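Local coordinates for YghZ aldo-keto reductase (Escherichia coli, PDB 3N6Q), which probably catalyses the NADPH-dependent reduction of aldehydes and ketones to alcohols, at residues H192-N197 with R201-S206; L289-R294 with L318-K323; T144-T149 with S168-E173. One frame throughout, in Å; residues are numbered along the deposited sequence.

Contact 1. Residues H192-N197 with R201-S206; sequences HQPSYN and RWVDKS
Val203 is the apolar hub between 192-197 and 201-206, each of its methyl groups serving a different partner. CG2 stands over the face of the Tyr196 ring in a CH-pi contact, 3.4 Å from the ring centroid and only 6° off its normal. CG1 presses against Pro194 CB at 3.4 Å, tighter than ordinary van der Waals contact, and the same methyl also lies over the indole of Trp202. That indole brings its CZ2 to 3.7 Å from Pro194 CB, although Trp202 was modelled in two conformers. With CG anti to the backbone N (chi1 -172°), Tyr196 lays its ring across Val203 and carries the hydroxyl on to Asp204.

Of the polar links, the bond from Tyr196 OH to Asp204 OD2 is weak at 3.0 Å, and the carboxylate, turned 81° from the ring, has two modelled positions, which makes this bond doubtful in detail. Replacing the Tyr196 phenol by an alanine methyl would remove the ring face that Val203 CG2 rests on, and would probably leave a gap there and cost Asp204 its weak link. Water adds a bridge: one molecule donates to Ser195 O at 2.9 Å and accepts from Val203 N at 3.0 Å, thereby joining loop to first helical turn.

The contact starts on strand 191-193 of the barrel and runs on into the loop that follows, where backbone bonds from Pro194 and Tyr196 to Phe222 continue the link to strand 218-221. Helix 208-214 meets His192 and Trp202, while Trp288 and Leu289 of helix 281-289 pack against Tyr196.

Contact 2. Residues L289-R294 with L318-K323; sequences LLKDDR and LTFSTK
Leu318 holds its CG beside the backbone N (chi1 -65°), which sends CD2 up against Leu290 CB at 3.8 Å. Lys291 has turned its CG to lie between its own N and carbonyl carbon (chi1 67°), and the chain then leads away from 318-323, so that CB, not the charged end, is the part of the side chain that meets Phe320 CD2, at 3.9 Å. In this TIM barrel the contact joins the loop between helix 281-289 and strand 297-300 to the turn that introduces helix 322-334.

Lys291 and Phe320 also have partners outside the two segments. The ammonium group of Lys291 bonds to Trp288 O and makes a cation-pi contact with the Trp288 ring; Phe320 meets that same indole edge-to-face and has Arg277 as a cation-pi partner. Arg16 binds the carbonyls of Leu290 and Asp292, tying the loop to the N-terminal strand 15-17. Within the loop, Asp292 OD1 accepts from Arg294 N at 3.1 Å, the N-H arriving from above the carboxylate plane, in an Asx turn spanning Asp292 to Arg294.

Between the backbones no direct hydrogen bond forms, and a water modelled between the carbonyl oxygens of Lys291 and Leu318 sits too close to both to be relied on. The chains instead approach through a CA-H...O contact, Lys291 CA lying 3.5 Å from Leu318 O with an angle of 138° at the hydrogen.

Contact 3. Residues T144-T149 with S168-E173; sequences TPMEET and SSYSPE
The Tyr170 ring receives Met146 at its edge: the sulfur SD lies near the ring plane, 4.3 Å from CE2, and neither Met146 nor Thr149 sits over a face. Part of the opposing rim is bordered by the tyrosine's own chain, with the carbonyl carbon of Ser168 in the ring plane. The setting is a pair of successive beta-alpha units of the TIM barrel. Segment 144-149 opens helix 146-158, whereas 168-173 leaves the C-terminal end of strand 162-168 and enters helix 172-183.

The backbones stay far apart, their nearest CA atoms being those of Met146 and Tyr170 at 11.0 Å, so the long side chains of Met146 and Tyr170 span most of the interval. Met146 does this with an extended start, SD lying anti to CA (chi2 -172°). This is a small, largely apolar touch between the first turn of helix 146-158 and the loop leading into helix 172-183, not a broad interface. Helix 172-183 adds to it, through Thr175 and Met178 against Tyr170 and through Arg174 and Lys177 against Met146.

Polar groups look elsewhere for their partners: Tyr170 OH bonds to Ser137 OG, and Thr149 OG1 to Gly111 O. Pro145 is the N-cap residue of helix 146-158, and Ser171, in the same position ahead of helix 172-183, caps that helix with its side chain. On the outer side, Glu148 bonds to Tyr164 and Gly22 of the second subunit, so this helix start also belongs to the assembly interface.

Coming from the opposite direction, the threonine meets the phenol through its methyl group alone, Thr149 CG2 standing 3.9 Å from Tyr170 OH.

Along the chain, contact 3 closes first, contact 1 follows and contact 2 comes last, in series and within one aldo-keto reductase barrel. Contact 1 is the middle member, its centre 16 Å from each of the others, while contacts 2 and 3 are 30 Å apart and do not touch. Toward contact 3 the link is polar: Ser168 OG probably bonds to Gln193 O across the adjacent parallel strands 162-168 and 191-193, and His192 NE2 to Tyr170 O just past the first of them. Toward contact 2 it is apolar, with Leu289 CD2 packed on Tyr196. The three therefore sit at successive places round one barrel, from the helix that meets the second subunit to the approach to helix 322-334.

Contact 1. Residues H192-N197 with R201-S206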
# COMPACT_ATOMS: atom_id res chain seq x y z
N HIS B 192 5.08 -1.43 25.62
CA HIS B 192 5.39 -0.18 26.27
C HIS B 192 6.74 -0.38 26.93
O HIS B 192 6.98 -1.43 27.61
CB HIS B 192 4.28 0.18 27.32
CG HIS B 192 4.40 1.55 27.94
ND1 HIS B 192 5.52 1.96 28.65
CD2 HIS B 192 3.54 2.59 27.97
CE1 HIS B 192 5.32 3.18 29.10
NE2 HIS B 192 4.13 3.60 28.67
N GLN B 193 7.66 0.55 26.71
CA GLN B 193 8.93 0.56 27.41
C GLN B 193 9.02 1.70 28.43
O GLN B 193 9.40 2.82 28.06
CB GLN B 193 10.10 0.63 26.37
CG GLN B 193 11.44 0.67 26.98
CD GLN B 193 12.55 0.62 25.90
OE1 GLN B 193 13.52 1.34 26.00
NE2 GLN B 193 12.42 -0.26 24.94
N PRO B 194 8.74 1.41 29.73
CA PRO B 194 8.90 2.41 30.81
C PRO B 194 10.24 2.21 31.52
O PRO B 194 10.83 1.12 31.48
CB PRO B 194 7.73 2.08 31.77
CG PRO B 194 7.70 0.53 31.70
CD PRO B 194 7.98 0.22 30.19
N SER B 195 10.72 3.22 32.20
CA SER B 195 11.81 2.99 33.14
C SER B 195 11.11 2.35 34.33
O SER B 195 10.14 2.93 34.83
CB SER B 195 12.38 4.35 33.63
OG SER B 195 13.12 4.95 32.57
N TYR B 196 11.71 1.29 34.87
CA TYR B 196 11.03 0.48 35.92
C TYR B 196 12.07 -0.38 36.61
O TYR B 196 12.84 -1.08 35.96
CB TYR B 196 10.00 -0.43 35.23
CG TYR B 196 9.11 -1.18 36.22
CD1 TYR B 196 8.98 -0.73 37.54
CD2 TYR B 196 8.50 -2.36 35.84
CE1 TYR B 196 8.10 -1.40 38.43
CE2 TYR B 196 7.69 -3.07 36.75
CZ TYR B 196 7.47 -2.56 38.01
OH TYR B 196 6.64 -3.26 38.89
N ASN B 197 12.20 -0.22 37.93
CA ASN B 197 13.14 -1.04 38.68
C ASN B 197 12.73 -0.98 40.16
O ASN B 197 11.73 -0.34 40.54
CB ASN B 197 14.60 -0.52 38.50
CG ASN B 197 14.75 0.99 38.79
OD1 ASN B 197 14.59 1.44 39.92
ND2 ASN B 197 15.14 1.76 37.77
N ARG B 201 9.07 2.98 40.93
CA ARG B 201 7.84 2.25 40.71
C ARG B 201 6.69 3.10 40.23
O ARG B 201 5.55 2.72 40.39
CB ARG B 201 7.41 1.44 41.95
CG ARG B 201 8.60 0.62 42.42
CD ARG B 201 8.18 -0.54 43.17
NE ARG B 201 9.28 -0.93 44.00
CZ ARG B 201 9.11 -1.65 45.08
NH1 ARG B 201 7.87 -2.04 45.40
NH2 ARG B 201 10.18 -1.99 45.81
N TRP B 202 7.00 4.10 39.42
CA TRP B 202 5.98 4.91 38.79
C TRP B 202 4.98 4.06 38.02
O TRP B 202 3.77 4.32 38.05
CB TRP B 202 6.58 6.06 37.92
CG TRP B 202 6.93 5.73 36.47
CD1 TRP B 202 8.20 5.52 35.96
CD2 TRP B 202 6.04 5.69 35.33
NE1 TRP B 202 8.13 5.31 34.60
CE2 TRP B 202 6.83 5.41 34.19
CE3 TRP B 202 4.65 5.86 35.16
CZ2 TRP B 202 6.28 5.27 32.90
CZ3 TRP B 202 4.11 5.74 33.87
CH2 TRP B 202 4.93 5.46 32.75
N VAL B 203 5.46 3.00 37.35
CA VAL B 203 4.54 2.23 36.54
C VAL B 203 3.46 1.55 37.41
O VAL B 203 2.32 1.36 36.99
CB VAL B 203 5.22 1.14 35.65
CG1 VAL B 203 6.36 1.71 34.81
CG2 VAL B 203 5.65 0.03 36.42
N ASP B 204 3.85 1.16 38.60
CA ASP B 204 2.96 0.51 39.58
C ASP B 204 1.96 1.55 40.11
O ASP B 204 0.72 1.47 39.91
CB ASP B 204 3.82 -0.06 40.75
CG ASP B 204 4.71 -1.28 40.35
OD1 ASP B 204 4.63 -1.70 39.19
OD2 ASP B 204 5.49 -1.83 41.20
N LYS B 205 2.52 2.59 40.69
CA LYS B 205 1.75 3.62 41.35
C LYS B 205 0.83 4.39 40.41
O LYS B 205 -0.25 4.84 40.82
CB LYS B 205 2.73 4.56 42.06
CG LYS B 205 2.32 6.01 42.16
CD LYS B 205 3.40 6.86 42.84
CE LYS B 205 2.82 8.17 43.40
NZ LYS B 205 3.76 8.87 44.33
N SER B 206 1.25 4.58 39.15
CA SER B 206 0.45 5.38 38.25
C SER B 206 -0.81 4.71 37.75
O SER B 206 -1.69 5.39 37.22
CB SER B 206 1.24 5.77 36.99
OG SER B 206 1.60 4.58 36.29
O HOH W 1 8.40 2.66 37.09
O HOH W 2 9.45 5.79 31.86

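Contact 2. Residues L289-R294 with L318-K323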
# COMPACT_ATOMS: atom_id res chain seq x y z
N LEU B 289 11.89 -7.78 39.13
CA LEU B 289 11.04 -7.37 38.02
C LEU B 289 10.33 -8.54 37.39
O LEU B 289 9.18 -8.42 36.98
CB LEU B 289 11.93 -6.61 36.97
CG LEU B 289 12.34 -5.21 37.45
CD1 LEU B 289 13.54 -4.65 36.59
CD2 LEU B 289 11.11 -4.24 37.29
N LEU B 290 11.03 -9.66 37.25
CA LEU B 290 10.55 -10.83 36.50
C LEU B 290 9.77 -11.85 37.42
O LEU B 290 9.50 -12.99 37.00
CB LEU B 290 11.74 -11.59 35.95
CG LEU B 290 12.41 -10.86 34.75
CD1 LEU B 290 13.67 -11.58 34.33
CD2 LEU B 290 11.40 -10.67 33.57
N LYS B 291 9.42 -11.41 38.62
CA LYS B 291 8.87 -12.32 39.66
C LYS B 291 7.46 -12.76 39.34
O LYS B 291 6.94 -13.73 39.94
CB LYS B 291 8.85 -11.61 41.02
CG LYS B 291 7.85 -10.43 41.12
CD LYS B 291 8.11 -9.63 42.47
CE LYS B 291 7.30 -8.34 42.61
NZ LYS B 291 7.67 -7.30 41.55
N ASP B 292 6.81 -12.01 38.46
CA ASP B 292 5.48 -12.35 38.01
C ASP B 292 5.33 -11.94 36.53
O ASP B 292 6.30 -11.56 35.85
CB ASP B 292 4.45 -11.64 38.88
CG ASP B 292 4.61 -10.10 38.85
OD1 ASP B 292 5.05 -9.51 37.80
OD2 ASP B 292 4.29 -9.49 39.91
N ASP B 293 4.10 -11.90 36.03
CA ASP B 293 3.98 -11.86 34.59
C ASP B 293 3.66 -10.47 34.11
O ASP B 293 3.27 -10.31 32.98
CB ASP B 293 2.97 -12.89 34.09
CG ASP B 293 1.56 -12.54 34.45
OD1 ASP B 293 1.32 -11.46 35.06
OD2 ASP B 293 0.66 -13.37 34.12
N ARG B 294 3.89 -9.47 34.96
CA ARG B 294 3.57 -8.06 34.66
C ARG B 294 4.66 -7.44 33.76
O ARG B 294 4.50 -6.32 33.21
CB ARG B 294 3.54 -7.26 35.97
CG ARG B 294 2.53 -7.81 37.02
CD ARG B 294 1.06 -7.42 36.67
NE ARG B 294 0.63 -6.30 37.48
CZ ARG B 294 -0.45 -5.53 37.25
NH1 ARG B 294 -1.29 -5.78 36.26
NH2 ARG B 294 -0.69 -4.50 38.06
N LEU B 318 13.36 -16.82 40.59
CA LEU B 318 12.36 -15.78 40.34
C LEU B 318 11.35 -15.70 41.50
O LEU B 318 10.36 -14.96 41.41
CB LEU B 318 11.66 -16.05 39.02
CG LEU B 318 12.62 -15.95 37.82
CD1 LEU B 318 11.84 -16.29 36.55
CD2 LEU B 318 13.30 -14.53 37.70
N THR B 319 11.60 -16.42 42.58
CA THR B 319 10.54 -16.41 43.62
C THR B 319 10.90 -15.54 44.82
O THR B 319 12.03 -15.63 45.36
CB THR B 319 10.16 -17.85 44.08
OG1 THR B 319 11.31 -18.44 44.63
CG2 THR B 319 9.78 -18.74 42.92
N PHE B 320 9.92 -14.79 45.31
CA PHE B 320 10.07 -14.01 46.52
C PHE B 320 8.90 -14.34 47.46
O PHE B 320 7.77 -14.33 47.03
CB PHE B 320 9.97 -12.51 46.19
CG PHE B 320 11.17 -11.98 45.39
CD1 PHE B 320 12.22 -11.31 46.07
CD2 PHE B 320 11.27 -12.22 44.00
CE1 PHE B 320 13.40 -10.81 45.31
CE2 PHE B 320 12.44 -11.82 43.29
CZ PHE B 320 13.46 -11.10 43.94
N SER B 321 9.17 -14.48 48.75
CA SER B 321 8.07 -14.60 49.73
C SER B 321 7.45 -13.22 49.99
O SER B 321 8.03 -12.14 49.70
CB SER B 321 8.58 -15.21 51.01
OG SER B 321 9.30 -14.23 51.73
N THR B 322 6.23 -13.24 50.53
CA THR B 322 5.60 -12.02 50.97
C THR B 322 6.44 -11.26 51.99
O THR B 322 6.57 -10.02 51.90
CB THR B 322 4.22 -12.36 51.56
OG1 THR B 322 3.38 -12.80 50.48
CG2 THR B 322 3.65 -11.18 52.19
N LYS B 323 7.08 -11.98 52.92
CA LYS B 323 7.91 -11.34 53.91
C LYS B 323 9.11 -10.60 53.24
O LYS B 323 9.50 -9.52 53.68
CB LYS B 323 8.48 -12.42 54.84
CG LYS B 323 9.33 -11.89 55.99
CD LYS B 323 9.76 -13.06 56.91
CE LYS B 323 10.45 -12.54 58.17
NZ LYS B 323 10.96 -13.70 58.93
O HOH W 3 8.02 -15.61 41.06

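Contact 3. Residues T144-T149 with S168-E173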
# COMPACT_ATOMS: atom_id res chain seq x y z
N THR B 144 2.46 17.56 19.48
CA THR B 144 1.96 16.91 18.29
C THR B 144 0.73 16.16 18.74
O THR B 144 0.86 15.39 19.70
CB THR B 144 3.01 15.84 17.79
OG1 THR B 144 4.22 16.53 17.35
CG2 THR B 144 2.53 15.13 16.61
N PRO B 145 -0.38 16.26 18.00
CA PRO B 145 -1.54 15.44 18.38
C PRO B 145 -1.20 13.96 18.30
O PRO B 145 -0.53 13.50 17.37
CB PRO B 145 -2.61 15.77 17.33
CG PRO B 145 -2.03 16.79 16.43
CD PRO B 145 -0.58 16.98 16.72
N MET B 146 -1.70 13.16 19.24
CA MET B 146 -1.35 11.75 19.15
C MET B 146 -1.96 11.08 17.94
O MET B 146 -1.49 10.03 17.48
CB MET B 146 -1.78 11.04 20.47
CG MET B 146 -0.91 11.46 21.64
SD MET B 146 -1.36 10.36 23.07
CE MET B 146 -2.69 11.36 23.70
N GLU B 147 -2.97 11.70 17.32
CA GLU B 147 -3.50 11.10 16.11
C GLU B 147 -2.38 11.11 14.99
O GLU B 147 -2.30 10.20 14.14
CB GLU B 147 -4.64 11.94 15.59
CG GLU B 147 -5.92 11.80 16.42
CD GLU B 147 -5.96 12.65 17.73
OE1 GLU B 147 -5.07 13.51 18.05
OE2 GLU B 147 -6.94 12.42 18.47
N GLU B 148 -1.63 12.18 14.97
CA GLU B 148 -0.52 12.31 13.97
C GLU B 148 0.58 11.28 14.26
O GLU B 148 1.05 10.58 13.36
CB GLU B 148 0.05 13.73 13.99
CG GLU B 148 1.26 13.86 12.95
CD GLU B 148 1.71 15.31 12.74
OE1 GLU B 148 0.95 16.25 13.04
OE2 GLU B 148 2.87 15.52 12.32
N THR B 149 1.02 11.20 15.52
CA THR B 149 2.02 10.22 15.89
C THR B 149 1.51 8.80 15.59
O THR B 149 2.24 7.99 14.99
CB THR B 149 2.36 10.38 17.37
OG1 THR B 149 2.83 11.73 17.59
CG2 THR B 149 3.45 9.39 17.80
N SER B 168 7.13 4.47 24.34
CA SER B 168 8.02 4.56 25.50
C SER B 168 7.75 5.81 26.32
O SER B 168 7.62 6.89 25.79
CB SER B 168 9.52 4.51 25.07
OG SER B 168 10.36 4.48 26.22
N SER B 169 7.56 5.60 27.63
CA SER B 169 7.34 6.65 28.61
C SER B 169 6.08 7.49 28.42
O SER B 169 6.06 8.69 28.72
CB SER B 169 8.60 7.47 28.87
OG SER B 169 9.76 6.60 29.03
N TYR B 170 5.00 6.83 28.02
CA TYR B 170 3.68 7.46 27.92
C TYR B 170 2.97 7.15 29.22
O TYR B 170 3.00 6.03 29.68
CB TYR B 170 2.89 6.84 26.78
CG TYR B 170 3.24 7.47 25.43
CD1 TYR B 170 4.55 7.40 24.93
CD2 TYR B 170 2.23 7.99 24.64
CE1 TYR B 170 4.88 7.98 23.66
CE2 TYR B 170 2.52 8.51 23.37
CZ TYR B 170 3.83 8.47 22.89
OH TYR B 170 4.03 9.01 21.63
N SER B 171 2.32 8.16 29.80
CA SER B 171 1.39 7.90 30.92
C SER B 171 0.31 6.85 30.61
O SER B 171 -0.01 6.55 29.45
CB SER B 171 0.72 9.22 31.33
OG SER B 171 -0.16 9.63 30.27
N PRO B 172 -0.36 6.33 31.68
CA PRO B 172 -1.52 5.48 31.44
C PRO B 172 -2.56 6.07 30.48
O PRO B 172 -3.06 5.36 29.59
CB PRO B 172 -2.11 5.24 32.87
CG PRO B 172 -0.98 5.53 33.82
CD PRO B 172 -0.06 6.55 33.12
N GLU B 173 -2.96 7.32 30.71
CA GLU B 173 -4.03 7.93 29.92
C GLU B 173 -3.57 8.06 28.45
O GLU B 173 -4.33 7.75 27.54
CB GLU B 173 -4.31 9.33 30.49
CG GLU B 173 -4.83 9.33 31.97
CD GLU B 173 -3.78 8.92 33.07
OE1 GLU B 173 -2.52 9.13 32.93
OE2 GLU B 173 -4.26 8.42 34.13